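Local coordinates for SH2 domain-containing protein 3C (Homo sapiens, PDB 3T6G) that acts as an adapter in cell adhesion and migration signalling, through a C-terminal Ras-GEF-like domain whose closed form binds BCAR1 and cannot carry out canonical exchange, at residues A[58-63]-A[272-277]; A[52-57]-A[132-137]; A[82-87]-A[254-259]. The protein carries 2 engineered substitutions. All blocks are in the same frame, centred on the assembly; numbering follows the deposited sequence.

Overall arrangement
All three contacts join helices of the Cdc25-homology/Ras-GEF domain, which has no strands. Contacts 1 and 2 share helix 50-64 and touch one another: Phe277 and Leu273 of contact 1 pack on Val57 and His56 of contact 2. Contact 2 is the buried one, with only small and branched apolar groups and one aliphatic stem meeting. Contact 1 is partly buried, mixing methyl packing with a methyl set against a backbone carbonyl. Contact 3 lies further out, about 18 Å from the chain centre against 10 and 11 Å for the other two, touches neither, and relies on stacked rings. No hydrogen bond crosses between the paired segments in any of them.

Contact 1: A[58-63]-A[272-277]; sequences TKVDCL and ELLEVF
Val60 sends its two methyls to different targets on segment 272-277. CG2 meets CD2 of Leu274 at 3.5 Å, while CG1 lies 3.4 Å from the carbonyl oxygen O of Phe277. The division follows from the first torsion: CG1 stands anti to the backbone N (chi1 177°) and CG2 beside it, which points CG2 at the Leu274 side chain and CG1 at the carbonyl just past the end of helix 271-276. Leu274 does not meet Val60 head-on, as the two side chains slide past each other in opposite directions. Its other methyl, CD1, is approached more loosely by the aliphatic part of Lys59, CE lying 4.4 Å from it. Phe277, the first residue after the helix to depart from helical backbone angles, contributes its carbonyl here, and its ring leads away from Val60. That carbonyl accepts a hydrogen bond from Arg102, whose side chain also touches Val60, so the polar atom beside the methyl has a partner. The contact thus sets helix 50-64 against the end of helix 271-276; helix 93-115 adds Arg102 beside Val60 and Met106 against the ring of Phe277, which also rests on Leu45 of helix 35-46.

Contact 2: A[52-57]-A[132-137]; sequences TLARHV and IQLAAE
Leu134 and Ala54 bury the most surface here, 67 and 47 Å², and one methyl does most of the work. Leu134 CD1 sits 3.6 Å from Ala54 CB and equally close to Ala54 CA, so it packs against the backbone of helix 50-64 as well as its side chain. The leucine gets there with CG anti to the backbone N (chi1 173°), a torsion that carries the branched end across to the other helix. CD1 also comes within 4.2 Å of CB of Leu53, the third residue in order of buried area. Ala54 CB also touches the aliphatic stem of Glu137, one turn along the same helix as Leu134, 3.9 Å from its CB. A one-carbon side chain at the crossing is consistent with the axis separation of 9.0 Å, and the axes cross at -56°, near the -50° class of ridges-into-grooves packing. The contact continues beyond the segments: Leu134 also touches Val151 of helix 145-155, and Ala54 touches Met142. Chemically, the meeting surface is apolar, with no hydrogen bond between the segments. Glu137 supplies only its stem; its chain bends at chi2, and its carboxylate bonds Thr141 and forms a salt bridge to Arg51. Since Arg51 belongs to helix 50-64, an ionic link at the margin probably supplements the apolar join between the two helices.

Contact 3: A[82-87]-A[254-259]; sequences WGMELL and GLYHTN
The carbonyl oxygen of Gly254, whose backbone lies against the indole of Trp82, is gripped twice from within its own helix. Thr258 OG1 donates to Gly254 O at 3.0 Å, coming almost in line with the carbonyl (163° at the oxygen), and Thr258 N adds the ordinary helical bond. On the side of the residue that meets Trp82, the Gly254 N and Trp82 NE1 are 3.2 Å apart, yet both are donors, so this is close packing without a hydrogen bond. The main interaction is one turn further on. His257 forms an offset stack with the six-membered ring of Trp82, the centroids 4.6 Å apart and the planes at 24°. Trp82 CH2 lies over the face of the imidazole, 3.4 Å from His257 CG, and His257 CB in turn lies over the face of the six-membered ring in a CH-pi contact, 3.9 Å from its centroid. A chi1 of 159° places the imidazole anti to the backbone N, on the side that reaches the tryptophan, while His257 ND1 is hydrogen-bonded to Ile67 O, which should limit ring rotation. Within the all-helical Ras-GEF fold this joins the start of the short helix 83-86, where Trp82 is the N-cap residue, to helix 253-263. Replacing Trp82 with alanine would probably leave the imidazole without its stacking partner and open a gap beside Gly254. Deeper in, Met84 crosses Tyr256 at about a right angle, its CG 4.0 Å from CD2 of the tyrosine, and Met84 also touches Pro207. Glu85 instead faces a second protein chain in the assembly, its OE2 paired with a basic side chain of that other chain.

Contact 1: A[58-63]-A[272-277]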
loop_
_atom_site.group_PDB
_atom_site.type_symbol
_atom_site.label_atom_id
_atom_site.label_comp_id
_atom_site.label_asym_id
_atom_site.label_seq_id
_atom_site.Cartn_x
_atom_site.Cartn_y
_atom_site.Cartn_z
ATOM N N THR A 58 -14.978 -1.130 2.482
ATOM C CA THR A 58 -14.136 -1.474 3.590
ATOM C C THR A 58 -14.159 -2.981 3.754
ATOM O O THR A 58 -13.114 -3.588 3.988
ATOM C CB THR A 58 -14.629 -0.843 4.871
ATOM O OG1 THR A 58 -14.447 0.567 4.791
ATOM C CG2 THR A 58 -13.829 -1.373 6.049
ATOM N N LYS A 59 -15.349 -3.577 3.625
ATOM C CA LYS A 59 -15.491 -5.022 3.792
ATOM C C LYS A 59 -14.609 -5.736 2.782
ATOM O O LYS A 59 -13.816 -6.614 3.121
ATOM C CB LYS A 59 -16.937 -5.449 3.580
ATOM C CG LYS A 59 -17.347 -6.678 4.382
ATOM C CD LYS A 59 -17.054 -7.998 3.690
ATOM C CE LYS A 59 -18.315 -8.907 3.636
ATOM N NZ LYS A 59 -18.874 -9.312 4.967
ATOM N N VAL A 60 -14.761 -5.350 1.526
ATOM C CA VAL A 60 -14.035 -5.998 0.458
ATOM C C VAL A 60 -12.537 -5.723 0.600
ATOM O O VAL A 60 -11.715 -6.590 0.353
ATOM C CB VAL A 60 -14.560 -5.490 -0.878
ATOM C CG1 VAL A 60 -13.774 -6.077 -2.015
ATOM C CG2 VAL A 60 -16.060 -5.857 -1.010
ATOM N N ASP A 61 -12.206 -4.502 1.010
ATOM C CA ASP A 61 -10.837 -4.061 1.130
ATOM C C ASP A 61 -10.142 -4.983 2.112
ATOM O O ASP A 61 -9.032 -5.473 1.877
ATOM C CB ASP A 61 -10.785 -2.620 1.688
ATOM C CG ASP A 61 -10.927 -1.550 0.606
ATOM O OD1 ASP A 61 -10.824 -1.897 -0.599
ATOM O OD2 ASP A 61 -11.129 -0.356 0.979
ATOM N N CYS A 62 -10.811 -5.175 3.238
ATOM C CA CYS A 62 -10.312 -5.986 4.313
ATOM C C CYS A 62 -10.233 -7.479 3.979
ATOM O O CYS A 62 -9.386 -8.200 4.512
ATOM C CB CYS A 62 -11.175 -5.755 5.528
ATOM S SG CYS A 62 -10.885 -4.152 6.249
ATOM N N LEU A 63 -11.107 -7.953 3.103
ATOM C CA LEU A 63 -11.042 -9.362 2.722
ATOM C C LEU A 63 -9.801 -9.567 1.857
ATOM O O LEU A 63 -9.078 -10.548 2.018
ATOM C CB LEU A 63 -12.316 -9.804 1.982
ATOM C CG LEU A 63 -13.520 -10.195 2.867
ATOM C CD1 LEU A 63 -14.872 -10.244 2.118
ATOM C CD2 LEU A 63 -13.289 -11.553 3.544
ATOM N N GLU A 272 -24.866 -6.841 -4.938
ATOM C CA GLU A 272 -24.496 -6.135 -6.172
ATOM C C GLU A 272 -23.480 -5.050 -5.894
ATOM O O GLU A 272 -22.587 -4.777 -6.695
ATOM C CB GLU A 272 -25.720 -5.519 -6.838
ATOM C CG GLU A 272 -26.880 -6.478 -7.037
ATOM C CD GLU A 272 -27.915 -5.922 -8.000
ATOM O OE1 GLU A 272 -28.633 -4.971 -7.618
ATOM O OE2 GLU A 272 -27.993 -6.427 -9.143
ATOM N N LEU A 273 -23.629 -4.436 -4.735
ATOM C CA LEU A 273 -22.742 -3.380 -4.320
ATOM C C LEU A 273 -21.369 -3.965 -4.072
ATOM O O LEU A 273 -20.369 -3.378 -4.498
ATOM C CB LEU A 273 -23.281 -2.721 -3.058
ATOM C CG LEU A 273 -23.645 -1.246 -3.131
ATOM C CD1 LEU A 273 -23.806 -0.731 -1.716
ATOM C CD2 LEU A 273 -22.550 -0.468 -3.841
ATOM N N LEU A 274 -21.309 -5.120 -3.402
ATOM C CA LEU A 274 -20.017 -5.800 -3.204
ATOM C C LEU A 274 -19.414 -6.092 -4.562
ATOM O O LEU A 274 -18.235 -5.806 -4.790
ATOM C CB LEU A 274 -20.128 -7.088 -2.377
ATOM C CG LEU A 274 -20.477 -6.894 -0.900
ATOM C CD1 LEU A 274 -20.493 -8.190 -0.123
ATOM C CD2 LEU A 274 -19.511 -5.959 -0.272
ATOM N N GLU A 275 -20.211 -6.611 -5.496
ATOM C CA GLU A 275 -19.628 -6.848 -6.820
ATOM C C GLU A 275 -18.922 -5.598 -7.371
ATOM O O GLU A 275 -17.782 -5.690 -7.875
ATOM C CB GLU A 275 -20.669 -7.329 -7.804
ATOM C CG GLU A 275 -20.086 -7.790 -9.115
ATOM C CD GLU A 275 -20.978 -8.821 -9.792
ATOM O OE1 GLU A 275 -21.883 -9.360 -9.109
ATOM O OE2 GLU A 275 -20.783 -9.090 -11.002
ATOM N N VAL A 276 -19.591 -4.438 -7.244
ATOM C CA VAL A 276 -19.135 -3.172 -7.840
ATOM C C VAL A 276 -17.765 -2.777 -7.304
ATOM O O VAL A 276 -16.923 -2.247 -8.020
ATOM C CB VAL A 276 -20.169 -2.032 -7.578
ATOM C CG1 VAL A 276 -19.606 -0.707 -7.967
ATOM C CG2 VAL A 276 -21.495 -2.296 -8.341
ATOM N N PHE A 277 -17.545 -3.087 -6.032
ATOM C CA PHE A 277 -16.323 -2.743 -5.330
ATOM C C PHE A 277 -15.308 -3.886 -5.342
ATOM O O PHE A 277 -14.383 -3.926 -4.514
ATOM C CB PHE A 277 -16.662 -2.365 -3.892
ATOM C CG PHE A 277 -17.248 -1.005 -3.765
ATOM C CD1 PHE A 277 -16.593 0.097 -4.320
ATOM C CD2 PHE A 277 -18.467 -0.815 -3.127
ATOM C CE1 PHE A 277 -17.140 1.370 -4.221
ATOM C CE2 PHE A 277 -19.020 0.457 -3.022
ATOM C CZ PHE A 277 -18.361 1.545 -3.573
#

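Contact 2: A[52-57]-A[132-137]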
loop_
_atom_site.group_PDB
_atom_site.type_symbol
_atom_site.label_atom_id
_atom_site.label_comp_id
_atom_site.label_asym_id
_atom_site.label_seq_id
_atom_site.Cartn_x
_atom_site.Cartn_y
_atom_site.Cartn_z
ATOM N N THR A 52 -22.993 3.853 3.552
ATOM C CA THR A 52 -23.097 2.455 3.163
ATOM C C THR A 52 -22.154 2.123 1.980
ATOM O O THR A 52 -21.684 1.009 1.845
ATOM C CB THR A 52 -24.592 1.988 2.966
ATOM O OG1 THR A 52 -24.945 1.936 1.579
ATOM C CG2 THR A 52 -25.529 2.918 3.691
ATOM N N LEU A 53 -21.871 3.092 1.128
ATOM C CA LEU A 53 -20.853 2.889 0.122
ATOM C C LEU A 53 -19.558 2.534 0.849
ATOM O O LEU A 53 -18.846 1.618 0.459
ATOM C CB LEU A 53 -20.641 4.164 -0.691
ATOM C CG LEU A 53 -21.569 4.303 -1.886
ATOM C CD1 LEU A 53 -20.868 5.103 -2.948
ATOM C CD2 LEU A 53 -22.012 2.920 -2.425
ATOM N N ALA A 54 -19.290 3.263 1.930
ATOM C CA ALA A 54 -18.042 3.139 2.668
ATOM C C ALA A 54 -17.968 1.795 3.354
ATOM O O ALA A 54 -16.939 1.130 3.308
ATOM C CB ALA A 54 -17.910 4.258 3.695
ATOM N N ARG A 55 -19.061 1.401 3.995
ATOM C CA ARG A 55 -19.091 0.127 4.680
ATOM C C ARG A 55 -18.822 -0.985 3.684
ATOM O O ARG A 55 -18.080 -1.926 3.968
ATOM C CB ARG A 55 -20.425 -0.090 5.367
ATOM C CG ARG A 55 -20.491 0.470 6.767
ATOM C CD ARG A 55 -21.753 -0.029 7.481
ATOM N NE ARG A 55 -22.242 0.927 8.469
ATOM C CZ ARG A 55 -23.256 1.762 8.270
ATOM N NH1 ARG A 55 -23.913 1.752 7.116
ATOM N NH2 ARG A 55 -23.624 2.600 9.232
ATOM N N HIS A 56 -19.405 -0.874 2.501
ATOM C CA HIS A 56 -19.219 -1.922 1.514
ATOM C C HIS A 56 -17.773 -2.112 1.039
ATOM O O HIS A 56 -17.313 -3.249 0.973
ATOM C CB HIS A 56 -20.173 -1.737 0.349
ATOM C CG HIS A 56 -21.561 -2.209 0.654
ATOM N ND1 HIS A 56 -22.322 -1.662 1.666
ATOM C CD2 HIS A 56 -22.296 -3.219 0.133
ATOM C CE1 HIS A 56 -23.473 -2.296 1.736
ATOM N NE2 HIS A 56 -23.489 -3.243 0.812
ATOM N N VAL A 57 -17.064 -1.015 0.716
ATOM C CA VAL A 57 -15.702 -1.126 0.195
ATOM C C VAL A 57 -14.750 -1.588 1.254
ATOM O O VAL A 57 -13.778 -2.247 0.940
ATOM C CB VAL A 57 -15.065 0.203 -0.231
ATOM C CG1 VAL A 57 -14.587 0.126 -1.671
ATOM C CG2 VAL A 57 -15.970 1.345 0.052
ATOM N N ILE A 132 -16.539 12.997 -2.203
ATOM C CA ILE A 132 -15.890 13.585 -1.031
ATOM C C ILE A 132 -16.478 13.092 0.291
ATOM O O ILE A 132 -15.742 12.788 1.228
ATOM C CB ILE A 132 -15.941 15.147 -1.099
ATOM C CG1 ILE A 132 -14.958 15.656 -2.149
ATOM C CG2 ILE A 132 -15.646 15.808 0.260
ATOM C CD1 ILE A 132 -15.361 17.000 -2.727
ATOM N N GLN A 133 -17.803 13.037 0.374
ATOM C CA GLN A 133 -18.468 12.438 1.520
ATOM C C GLN A 133 -17.995 10.979 1.703
ATOM O O GLN A 133 -17.708 10.546 2.822
ATOM C CB GLN A 133 -19.992 12.501 1.352
ATOM C CG GLN A 133 -20.616 13.918 1.475
ATOM O OE1 GLN A 133 -22.784 13.183 0.675
ATOM N NE2 GLN A 133 -22.753 14.608 2.412
ATOM N N LEU A 134 -17.896 10.224 0.611
ATOM C CA LEU A 134 -17.351 8.874 0.708
ATOM C C LEU A 134 -15.937 8.892 1.312
ATOM O O LEU A 134 -15.619 8.081 2.185
ATOM C CB LEU A 134 -17.338 8.152 -0.648
ATOM C CG LEU A 134 -16.614 6.790 -0.621
ATOM C CD1 LEU A 134 -17.054 5.960 0.586
ATOM C CD2 LEU A 134 -16.771 5.974 -1.925
ATOM N N ALA A 135 -15.089 9.808 0.854
ATOM C CA ALA A 135 -13.732 9.874 1.382
ATOM C C ALA A 135 -13.724 10.302 2.844
ATOM O O ALA A 135 -12.911 9.818 3.629
ATOM C CB ALA A 135 -12.854 10.783 0.548
ATOM N N ALA A 136 -14.633 11.192 3.225
ATOM C CA ALA A 136 -14.698 11.602 4.623
ATOM C C ALA A 136 -15.178 10.442 5.497
ATOM O O ALA A 136 -14.717 10.270 6.623
ATOM C CB ALA A 136 -15.589 12.870 4.812
ATOM N N GLU A 137 -16.107 9.646 4.976
ATOM C CA GLU A 137 -16.635 8.507 5.726
ATOM C C GLU A 137 -15.576 7.399 5.878
ATOM O O GLU A 137 -15.317 6.894 6.968
ATOM C CB GLU A 137 -17.884 7.957 5.040
ATOM C CG GLU A 137 -19.122 8.801 5.242
ATOM C CD GLU A 137 -19.635 8.708 6.658
ATOM O OE1 GLU A 137 -19.563 7.605 7.241
ATOM O OE2 GLU A 137 -20.092 9.739 7.195
#

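Contact 3: A[82-87]-A[254-259]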
loop_
_atom_site.group_PDB
_atom_site.type_symbol
_atom_site.label_atom_id
_atom_site.label_comp_id
_atom_site.label_asym_id
_atom_site.label_seq_id
_atom_site.Cartn_x
_atom_site.Cartn_y
_atom_site.Cartn_z
ATOM N N TRP A 82 -1.660 -12.303 9.826
ATOM C CA TRP A 82 -2.391 -11.220 9.145
ATOM C C TRP A 82 -1.724 -10.682 7.879
ATOM O O TRP A 82 -0.497 -10.628 7.781
ATOM C CB TRP A 82 -2.576 -10.079 10.126
ATOM C CG TRP A 82 -3.268 -10.524 11.367
ATOM C CD1 TRP A 82 -2.775 -10.497 12.648
ATOM C CD2 TRP A 82 -4.587 -11.079 11.455
ATOM N NE1 TRP A 82 -3.706 -11.000 13.527
ATOM C CE2 TRP A 82 -4.829 -11.365 12.822
ATOM C CE3 TRP A 82 -5.587 -11.352 10.515
ATOM C CZ2 TRP A 82 -6.026 -11.915 13.270
ATOM C CZ3 TRP A 82 -6.793 -11.886 10.962
ATOM C CH2 TRP A 82 -6.999 -12.168 12.329
ATOM N N GLY A 83 -2.536 -10.290 6.906
ATOM C CA GLY A 83 -2.032 -9.716 5.664
ATOM C C GLY A 83 -1.199 -8.467 5.912
ATOM O O GLY A 83 -0.319 -8.129 5.128
ATOM N N MET A 84 -1.470 -7.777 7.013
ATOM C CA MET A 84 -0.715 -6.586 7.324
ATOM C C MET A 84 0.722 -6.969 7.550
ATOM O O MET A 84 1.634 -6.259 7.111
ATOM C CB MET A 84 -1.277 -5.861 8.552
ATOM C CG MET A 84 -2.587 -5.080 8.313
ATOM S SD MET A 84 -2.536 -3.870 6.957
ATOM C CE MET A 84 -3.093 -4.863 5.592
ATOM N N GLU A 85 0.919 -8.085 8.250
ATOM C CA GLU A 85 2.253 -8.620 8.502
ATOM C C GLU A 85 2.838 -9.148 7.208
ATOM O O GLU A 85 3.987 -8.867 6.872
ATOM C CB GLU A 85 2.208 -9.718 9.550
ATOM C CG GLU A 85 3.527 -10.410 9.769
ATOM C CD GLU A 85 3.628 -11.001 11.167
ATOM O OE1 GLU A 85 2.609 -10.937 11.892
ATOM O OE2 GLU A 85 4.712 -11.516 11.540
ATOM N N LEU A 86 2.019 -9.857 6.448
ATOM C CA LEU A 86 2.490 -10.464 5.209
ATOM C C LEU A 86 3.102 -9.453 4.248
ATOM O O LEU A 86 4.052 -9.773 3.538
ATOM C CB LEU A 86 1.379 -11.256 4.501
ATOM C CG LEU A 86 1.903 -11.911 3.213
ATOM C CD1 LEU A 86 3.022 -12.898 3.558
ATOM C CD2 LEU A 86 0.834 -12.614 2.384
ATOM N N LEU A 87 2.569 -8.236 4.205
ATOM C CA LEU A 87 3.032 -7.285 3.186
ATOM C C LEU A 87 4.345 -6.544 3.502
ATOM O O LEU A 87 4.817 -5.756 2.687
ATOM C CB LEU A 87 1.914 -6.331 2.734
ATOM C CG LEU A 87 1.053 -5.650 3.790
ATOM C CD1 LEU A 87 1.848 -4.584 4.481
ATOM C CD2 LEU A 87 -0.161 -5.050 3.131
ATOM N N GLY A 254 -3.850 -7.964 14.476
ATOM C CA GLY A 254 -4.958 -8.470 15.254
ATOM C C GLY A 254 -5.880 -7.383 15.756
ATOM O O GLY A 254 -7.049 -7.640 16.058
ATOM N N LEU A 255 -5.363 -6.161 15.836
ATOM C CA LEU A 255 -6.175 -5.033 16.262
ATOM C C LEU A 255 -7.052 -4.562 15.106
ATOM O O LEU A 255 -8.232 -4.269 15.287
ATOM C CB LEU A 255 -5.315 -3.881 16.785
ATOM C CG LEU A 255 -6.146 -2.645 17.171
ATOM C CD1 LEU A 255 -6.869 -2.907 18.478
ATOM C CD2 LEU A 255 -5.301 -1.382 17.281
ATOM N N TYR A 256 -6.480 -4.496 13.914
ATOM C CA TYR A 256 -7.250 -4.064 12.766
ATOM C C TYR A 256 -8.372 -5.064 12.454
ATOM O O TYR A 256 -9.489 -4.663 12.101
ATOM C CB TYR A 256 -6.344 -3.839 11.549
ATOM C CG TYR A 256 -5.173 -2.938 11.853
ATOM C CD1 TYR A 256 -5.384 -1.658 12.337
ATOM C CD2 TYR A 256 -3.854 -3.367 11.665
ATOM C CE1 TYR A 256 -4.339 -0.823 12.621
ATOM C CE2 TYR A 256 -2.789 -2.523 11.949
ATOM C CZ TYR A 256 -3.040 -1.253 12.424
ATOM O OH TYR A 256 -2.011 -0.396 12.724
ATOM N N HIS A 257 -8.074 -6.354 12.589
ATOM C CA HIS A 257 -9.063 -7.393 12.340
ATOM C C HIS A 257 -10.237 -7.219 13.302
ATOM O O HIS A 257 -11.398 -7.125 12.875
ATOM C CB HIS A 257 -8.442 -8.773 12.512
ATOM C CG HIS A 257 -9.443 -9.859 12.765
ATOM N ND1 HIS A 257 -10.211 -10.420 11.762
ATOM C CD2 HIS A 257 -9.791 -10.494 13.910
ATOM C CE1 HIS A 257 -10.993 -11.355 12.283
ATOM N NE2 HIS A 257 -10.763 -11.414 13.582
ATOM N N THR A 258 -9.917 -7.162 14.597
ATOM C CA THR A 258 -10.895 -6.879 15.638
ATOM C C THR A 258 -11.771 -5.675 15.301
ATOM O O THR A 258 -12.975 -5.815 15.130
ATOM C CB THR A 258 -10.230 -6.575 16.976
ATOM O OG1 THR A 258 -9.684 -7.776 17.528
ATOM C CG2 THR A 258 -11.261 -5.998 17.937
ATOM N N ASN A 259 -11.158 -4.496 15.223
ATOM C CA ASN A 259 -11.880 -3.282 14.876
ATOM C C ASN A 259 -12.810 -3.504 13.713
ATOM O O ASN A 259 -13.990 -3.183 13.780
ATOM C CB ASN A 259 -10.919 -2.161 14.527
ATOM C CG ASN A 259 -10.202 -1.639 15.732
ATOM O OD1 ASN A 259 -10.647 -1.845 16.868
ATOM N ND2 ASN A 259 -9.091 -0.946 15.506
#